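Local coordinates for PHD finger protein 14 (Danio rerio, PDB 7D86) that binds histone H3, preferring it unmodified, through a region of two PHD fingers and a C2HC pre-PHD finger, and represses PDGFRA expression, with a role in mesenchymal cell proliferation, at residues W62-D65 / A66-N69; T137-A140 / R141-V144; D190-D193 / R194-R198. One frame throughout, in Å; residues are numbered along the deposited sequence.

Contact 1 (W62-D65 / A66-N69); sequences WFCD and ACKN. With ZN (zinc ion), chain F.
Cys64 and Cys67 turn their sulfurs onto one zinc ion, forming the last CxxC pair of the first PHD finger; Cys29 and Cys32 complete the four-sulfur site. One sulfur comes from the N-cap just before the short helix 65-68, the other from within its single turn, with Cys64 SG 2.5 Å and Cys67 SG 2.4 Å from the metal. Their first torsions differ, and this lets them converge: Cys64 SG sits between its own backbone N and carbonyl carbon (chi1 77°), whereas Cys67 SG lies anti to its carbonyl carbon (chi1 -65°). As the N-cap residue, Cys64 accepts the amide of Cys67 on its sulfur in a nearly straight bond (Cys67 N to Cys64 SG 3.5 Å, 164° at the hydrogen), a donor that probably eases the negative charge gathered on the thiolates. The carbonyl of the same residue takes the amide of Lys68, Lys68 N to Cys64 O being 2.9 Å, so Cys64 grips the first turn through both side chain and main chain. On the outer flank the Lys68 chain runs extended beyond CG, its CG resting against Phe63 CB. Asp65 directs its carboxylate to strand 85-87 of the C2HC pre-PHD finger, where OD2 makes a salt bridge with Lys86. Ala66 sets its methyl beside the cysteine ligand, Ala66 CB standing 4.0 Å from Cys64 SG.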
loop_
_atom_site.group_PDB
_atom_site.type_symbol
_atom_site.label_atom_id
_atom_site.label_comp_id
_atom_site.label_asym_id
_atom_site.label_seq_id
_atom_site.Cartn_x
_atom_site.Cartn_y
_atom_site.Cartn_z
ATOM N N TRP A 62 -13.388 7.052 -15.317
ATOM C CA TRP A 62 -12.955 7.361 -13.959
ATOM C C TRP A 62 -11.442 7.508 -13.923
ATOM O O TRP A 62 -10.721 6.690 -14.501
ATOM C CB TRP A 62 -13.402 6.276 -12.972
ATOM C CG TRP A 62 -12.938 6.524 -11.566
ATOM C CD1 TRP A 62 -13.491 7.381 -10.660
ATOM C CD2 TRP A 62 -11.826 5.907 -10.909
ATOM N NE1 TRP A 62 -12.792 7.340 -9.481
ATOM C CE2 TRP A 62 -11.764 6.442 -9.604
ATOM C CE3 TRP A 62 -10.875 4.957 -11.296
ATOM C CZ2 TRP A 62 -10.790 6.056 -8.680
ATOM C CZ3 TRP A 62 -9.905 4.573 -10.376
ATOM C CH2 TRP A 62 -9.874 5.123 -9.082
ATOM N N PHE A 63 -10.969 8.549 -13.246
ATOM C CA PHE A 63 -9.546 8.792 -13.070
ATOM C C PHE A 63 -9.176 8.620 -11.605
ATOM O O PHE A 63 -9.946 8.992 -10.713
ATOM C CB PHE A 63 -9.148 10.201 -13.520
ATOM C CG PHE A 63 -9.062 10.370 -15.004
ATOM C CD1 PHE A 63 -9.382 9.332 -15.862
ATOM C CD2 PHE A 63 -8.650 11.577 -15.544
ATOM C CE1 PHE A 63 -9.301 9.503 -17.238
ATOM C CE2 PHE A 63 -8.567 11.752 -16.916
ATOM C CZ PHE A 63 -8.891 10.712 -17.761
ATOM N N CYS A 64 -7.995 8.061 -11.362
ATOM C CA CYS A 64 -7.459 8.086 -10.013
ATOM C C CYS A 64 -7.057 9.516 -9.650
ATOM O O CYS A 64 -6.978 10.411 -10.503
ATOM C CB CYS A 64 -6.270 7.132 -9.883
ATOM S SG CYS A 64 -4.719 7.730 -10.599
ATOM N N ASP A 65 -6.810 9.734 -8.358
ATOM C CA ASP A 65 -6.525 11.081 -7.881
ATOM C C ASP A 65 -5.264 11.650 -8.514
ATOM O O ASP A 65 -5.212 12.845 -8.816
ATOM C CB ASP A 65 -6.401 11.085 -6.358
ATOM C CG ASP A 65 -7.734 10.882 -5.665
ATOM O OD1 ASP A 65 -8.753 10.695 -6.364
ATOM O OD2 ASP A 65 -7.761 10.920 -4.420
ATOM N N ALA A 66 -4.241 10.821 -8.726
ATOM C CA ALA A 66 -3.021 11.326 -9.344
ATOM C C ALA A 66 -3.284 11.791 -10.772
ATOM O O ALA A 66 -2.837 12.873 -11.175
ATOM C CB ALA A 66 -1.935 10.250 -9.316
ATOM N N CYS A 67 -4.028 11.000 -11.545
ATOM C CA CYS A 67 -4.311 11.400 -12.919
ATOM C C CYS A 67 -5.256 12.597 -12.973
ATOM O O CYS A 67 -5.167 13.404 -13.901
ATOM C CB CYS A 67 -4.869 10.213 -13.698
ATOM S SG CYS A 67 -3.661 8.880 -13.891
ATOM N N LYS A 68 -6.149 12.740 -11.989
ATOM C CA LYS A 68 -6.975 13.941 -11.899
ATOM C C LYS A 68 -6.146 15.210 -11.742
ATOM O O LYS A 68 -6.620 16.296 -12.095
ATOM C CB LYS A 68 -7.941 13.841 -10.720
ATOM C CG LYS A 68 -9.264 13.160 -11.000
ATOM C CD LYS A 68 -10.203 13.417 -9.824
ATOM C CE LYS A 68 -11.507 12.655 -9.941
ATOM N NZ LYS A 68 -12.478 13.133 -8.917
ATOM N N ASN A 69 -4.935 15.103 -11.200
ATOM C CA ASN A 69 -4.018 16.229 -11.092
ATOM C C ASN A 69 -2.923 16.197 -12.148
ATOM O O ASN A 69 -1.988 16.998 -12.072
ATOM C CB ASN A 69 -3.380 16.271 -9.699
ATOM C CG ASN A 69 -4.368 16.646 -8.609
ATOM O OD1 ASN A 69 -5.470 16.101 -8.537
ATOM N ND2 ASN A 69 -3.976 17.585 -7.755
HETATM ZN ZN ZN F . -4.579 6.922 -12.917
#

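Contact 2 (T137-A140 / R141-V144); sequences TRFA and RTGV
Thr142 folds back on Phe139 to close a type I beta turn, Phe139 to Thr142, in the loop of the second PHD finger that leads to strand 145-147. The tight part of the contact centres on one carbonyl oxygen. Phe139 O accepts twice from the same threonine: from the backbone, with Thr142 N at 3.1 Å, and from the hydroxyl, with Thr142 OG1 at 2.8 Å. The two donors come from different directions. The hydroxyl lies in the carbonyl plane on a lone pair, while the amide stands well above that plane, 59° out of it. The first torsion puts OG1 between the backbone N and the carbonyl carbon (chi1 67°), which brings the hydroxyl to Phe139 O. The methyl Thr142 CG2 lies 3.7 Å from Phe139 CA, at the edge of the phenyl ring and near its plane.

The other side is looser and wetter. There a water bridges the main chain, donating to Arg138 O at 2.6 Å and accepting from Arg141 N at 3.0 Å. Arg141 reaches outward, extended from CG to NE, toward a salt bridge with Glu130. Arg138 has its own salt bridge, to Asp136, and one face of its guanidinium meets Phe139 CZ. Ala140, within the turn, is buried, its methyl near the zinc ligand Cys134. Thr142 O accepts from NE2 of His158, another ligand of the same metal. The doubly held carbonyl thus fixes both the turn and the rotation of the threonine, and the chemistry is consistent with a second-shell role, in which the turn would help to set the imidazole of a zinc ligand.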
loop_
_atom_site.group_PDB
_atom_site.type_symbol
_atom_site.label_atom_id
_atom_site.label_comp_id
_atom_site.label_asym_id
_atom_site.label_seq_id
_atom_site.Cartn_x
_atom_site.Cartn_y
_atom_site.Cartn_z
ATOM N N THR A 137 19.400 -0.854 -4.632
ATOM C CA THR A 137 20.172 -0.474 -3.452
ATOM C C THR A 137 20.105 1.024 -3.173
ATOM O O THR A 137 20.129 1.437 -2.006
ATOM C CB THR A 137 21.623 -0.929 -3.632
ATOM O OG1 THR A 137 21.666 -2.362 -3.670
ATOM C CG2 THR A 137 22.506 -0.430 -2.499
ATOM N N ARG A 138 19.979 1.848 -4.220
ATOM C CA ARG A 138 20.025 3.300 -4.052
ATOM C C ARG A 138 18.923 3.828 -3.145
ATOM O O ARG A 138 19.071 4.904 -2.553
ATOM C CB ARG A 138 19.926 3.993 -5.417
ATOM C CG ARG A 138 21.136 3.845 -6.305
ATOM C CD ARG A 138 20.872 4.484 -7.671
ATOM N NE ARG A 138 19.690 3.901 -8.301
ATOM C CZ ARG A 138 19.023 4.459 -9.306
ATOM N NH1 ARG A 138 19.411 5.632 -9.799
ATOM N NH2 ARG A 138 17.962 3.845 -9.809
ATOM N N PHE A 139 17.820 3.089 -3.010
ATOM C CA PHE A 139 16.632 3.597 -2.338
ATOM C C PHE A 139 16.347 2.903 -1.008
ATOM O O PHE A 139 15.329 3.205 -0.372
ATOM C CB PHE A 139 15.430 3.478 -3.273
ATOM C CG PHE A 139 15.643 4.149 -4.608
ATOM C CD1 PHE A 139 15.644 5.526 -4.706
ATOM C CD2 PHE A 139 15.847 3.401 -5.753
ATOM C CE1 PHE A 139 15.844 6.152 -5.926
ATOM C CE2 PHE A 139 16.047 4.021 -6.982
ATOM C CZ PHE A 139 16.044 5.397 -7.065
ATOM N N ALA A 140 17.235 2.013 -0.559
ATOM C CA ALA A 140 16.975 1.252 0.662
ATOM C C ALA A 140 16.795 2.152 1.877
ATOM O O ALA A 140 16.107 1.771 2.833
ATOM C CB ALA A 140 18.106 0.257 0.918
ATOM N N ARG A 141 17.397 3.343 1.870
ATOM C CA ARG A 141 17.315 4.251 3.009
ATOM C C ARG A 141 16.429 5.457 2.727
ATOM O O ARG A 141 16.632 6.527 3.298
ATOM C CB ARG A 141 18.706 4.710 3.443
ATOM C CG ARG A 141 19.404 3.744 4.378
ATOM C CD ARG A 141 20.769 4.265 4.795
ATOM N NE ARG A 141 21.432 3.369 5.737
ATOM C CZ ARG A 141 22.125 2.290 5.383
ATOM N NH1 ARG A 141 22.696 1.531 6.310
ATOM N NH2 ARG A 141 22.246 1.966 4.101
ATOM N N THR A 142 15.447 5.308 1.853
ATOM C CA THR A 142 14.504 6.381 1.589
ATOM C C THR A 142 13.183 6.087 2.283
ATOM O O THR A 142 12.867 4.943 2.608
ATOM C CB THR A 142 14.257 6.556 0.086
ATOM O OG1 THR A 142 13.570 5.406 -0.413
ATOM C CG2 THR A 142 15.570 6.745 -0.674
ATOM N N GLY A 143 12.404 7.141 2.486
ATOM C CA GLY A 143 11.070 6.962 2.995
ATOM C C GLY A 143 11.082 6.356 4.383
ATOM O O GLY A 143 12.027 6.514 5.163
ATOM N N VAL A 144 10.009 5.637 4.685
ATOM C CA VAL A 144 9.757 5.117 6.019
ATOM C C VAL A 144 9.559 3.612 5.912
ATOM O O VAL A 144 8.788 3.141 5.069
ATOM C CB VAL A 144 8.535 5.798 6.667
ATOM C CG1 VAL A 144 8.209 5.159 8.016
ATOM C CG2 VAL A 144 8.797 7.282 6.858
HETATM O O HOH W 1 19.018 5.053 0.087
#

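Contact 3 (D190-D193 / R194-R198); sequences DRFD and RKWKR
Trp196 leans back over the preceding turn of its helix, onto Phe192 and Asp193. From CB its ring leaves between the backbone N and the carbonyl carbon (chi1 68°), and Trp196 CG lies 3.9 Å from Asp193 O, which sits over one face of the indole. Next along the ring, Trp196 CD1 meets two atoms of Phe192, O at 3.2 Å and CE2 at 3.6 Å. Here the indole edge meets the phenyl face in an offset edge-to-face pair, with planes at 61°.

The pair lies in the first turns of helix 191-204, capped by Asp190: Asp190 OD1 accepts Asp193 N at 3.0 Å, while the Asp190 carbonyl takes Arg194 N. Farther along the indole, Trp196 NE1 gives its hydrogen to Asp193 OD1 at 3.2 Å, on the anti side but well out of the plane of a carboxylate turned almost perpendicular to the ring. Trp196 CE2 passes 4.0 Å from Asp193 O, the oxygen that also accepts the backbone amide of the next residue, Lys197. The aliphatic part of Lys197 shares that indole face, with CG above the rim, and then runs extended to NZ, which bonds to Leu168 O in the neighbouring strand.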
loop_
_atom_site.group_PDB
_atom_site.type_symbol
_atom_site.label_atom_id
_atom_site.label_comp_id
_atom_site.label_asym_id
_atom_site.label_seq_id
_atom_site.Cartn_x
_atom_site.Cartn_y
_atom_site.Cartn_z
ATOM N N ASP A 190 2.852 -16.333 6.764
ATOM C CA ASP A 190 2.040 -17.455 6.320
ATOM C C ASP A 190 2.414 -17.790 4.880
ATOM O O ASP A 190 2.238 -16.957 3.984
ATOM C CB ASP A 190 0.562 -17.089 6.428
ATOM C CG ASP A 190 -0.363 -18.252 6.130
ATOM O OD1 ASP A 190 -0.348 -18.758 4.991
ATOM O OD2 ASP A 190 -1.107 -18.658 7.046
ATOM N N ARG A 191 2.923 -19.003 4.651
ATOM C CA ARG A 191 3.437 -19.330 3.317
ATOM C C ARG A 191 2.328 -19.335 2.269
ATOM O O ARG A 191 2.540 -18.902 1.125
ATOM C CB ARG A 191 4.156 -20.679 3.330
ATOM C CG ARG A 191 5.067 -20.888 2.120
ATOM C CD ARG A 191 5.729 -22.273 2.115
ATOM N NE ARG A 191 6.380 -22.555 3.394
ATOM C CZ ARG A 191 7.656 -22.294 3.660
ATOM N NH1 ARG A 191 8.426 -21.743 2.736
ATOM N NH2 ARG A 191 8.163 -22.586 4.852
ATOM N N PHE A 192 1.145 -19.836 2.630
ATOM C CA PHE A 192 0.022 -19.828 1.697
ATOM C C PHE A 192 -0.348 -18.404 1.302
ATOM O O PHE A 192 -0.538 -18.093 0.114
ATOM C CB PHE A 192 -1.185 -20.527 2.322
ATOM C CG PHE A 192 -2.415 -20.463 1.463
ATOM C CD1 PHE A 192 -2.603 -21.374 0.440
ATOM C CD2 PHE A 192 -3.381 -19.491 1.675
ATOM C CE1 PHE A 192 -3.734 -21.320 -0.352
ATOM C CE2 PHE A 192 -4.511 -19.433 0.881
ATOM C CZ PHE A 192 -4.688 -20.343 -0.126
ATOM N N ASP A 193 -0.460 -17.524 2.299
ATOM C CA ASP A 193 -0.833 -16.139 2.040
ATOM C C ASP A 193 0.202 -15.437 1.176
ATOM O O ASP A 193 -0.157 -14.713 0.243
ATOM C CB ASP A 193 -1.030 -15.397 3.363
ATOM C CG ASP A 193 -2.371 -15.689 3.990
ATOM O OD1 ASP A 193 -3.225 -16.300 3.302
ATOM O OD2 ASP A 193 -2.574 -15.311 5.164
ATOM N N ARG A 194 1.491 -15.642 1.466
ATOM C CA ARG A 194 2.539 -15.081 0.611
ATOM C C ARG A 194 2.370 -15.509 -0.834
ATOM O O ARG A 194 2.543 -14.702 -1.756
ATOM C CB ARG A 194 3.924 -15.528 1.075
ATOM C CG ARG A 194 4.583 -14.685 2.107
ATOM C CD ARG A 194 6.052 -15.052 2.135
ATOM N NE ARG A 194 6.782 -14.336 1.099
ATOM C CZ ARG A 194 7.959 -14.709 0.612
ATOM N NH1 ARG A 194 8.545 -13.975 -0.318
ATOM N NH2 ARG A 194 8.541 -15.822 1.042
ATOM N N LYS A 195 2.061 -16.785 -1.050
ATOM C CA LYS A 195 2.070 -17.331 -2.401
ATOM C C LYS A 195 1.029 -16.647 -3.285
ATOM O O LYS A 195 1.339 -16.187 -4.390
ATOM C CB LYS A 195 1.857 -18.843 -2.343
ATOM C CG LYS A 195 3.169 -19.615 -2.359
ATOM C CD LYS A 195 2.957 -21.115 -2.477
ATOM C CE LYS A 195 2.506 -21.699 -1.159
ATOM N NZ LYS A 195 3.062 -23.071 -0.919
ATOM N N TRP A 196 -0.219 -16.560 -2.823
ATOM C CA TRP A 196 -1.222 -15.963 -3.703
ATOM C C TRP A 196 -1.090 -14.444 -3.754
ATOM O O TRP A 196 -1.436 -13.832 -4.773
ATOM C CB TRP A 196 -2.641 -16.389 -3.307
ATOM C CG TRP A 196 -3.156 -15.870 -1.988
ATOM C CD1 TRP A 196 -3.210 -16.547 -0.807
ATOM C CD2 TRP A 196 -3.722 -14.576 -1.737
ATOM N NE1 TRP A 196 -3.770 -15.752 0.168
ATOM C CE2 TRP A 196 -4.090 -14.536 -0.378
ATOM C CE3 TRP A 196 -3.951 -13.447 -2.530
ATOM C CZ2 TRP A 196 -4.667 -13.413 0.206
ATOM C CZ3 TRP A 196 -4.525 -12.337 -1.954
ATOM C CH2 TRP A 196 -4.874 -12.324 -0.594
ATOM N N LYS A 197 -0.551 -13.816 -2.705
ATOM C CA LYS A 197 -0.325 -12.372 -2.776
ATOM C C LYS A 197 0.808 -12.032 -3.737
ATOM O O LYS A 197 0.702 -11.081 -4.519
ATOM C CB LYS A 197 -0.037 -11.795 -1.390
ATOM C CG LYS A 197 -1.239 -11.811 -0.474
ATOM C CD LYS A 197 -0.813 -11.559 0.971
ATOM C CE LYS A 197 -2.025 -11.548 1.885
ATOM N NZ LYS A 197 -1.631 -11.523 3.323
ATOM N N ARG A 198 1.916 -12.781 -3.680
ATOM C CA ARG A 198 2.993 -12.543 -4.638
ATOM C C ARG A 198 2.502 -12.756 -6.065
ATOM O O ARG A 198 2.852 -11.994 -6.977
ATOM C CB ARG A 198 4.179 -13.461 -4.348
ATOM C CG ARG A 198 4.944 -13.117 -3.096
ATOM C CD ARG A 198 6.076 -14.104 -2.852
ATOM N NE ARG A 198 7.179 -13.924 -3.791
ATOM C CZ ARG A 198 8.198 -14.767 -3.918
ATOM N NH1 ARG A 198 8.251 -15.860 -3.173
ATOM N NH2 ARG A 198 9.159 -14.524 -4.798
#

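Overall arrangement
Along the chain the three contacts follow in series: contact 1 in the first PHD finger, contact 2 in the second, and contact 3 at the start of the long helix 191-204. They are separate. The centres of contact 1 and contact 2 are about 27 Å apart. Those of contact 1 and contact 3 are about 31 Å apart, on opposite sides of the chain's centre, and those of contact 2 and contact 3 about 25 Å. Contact 1 supplies zinc ligands directly, contact 2 lies beside another zinc site, and contact 3 opens the helix that follows the second PHD finger. Local turns and caps thus recur across the zinc-finger region required for histone H3 binding.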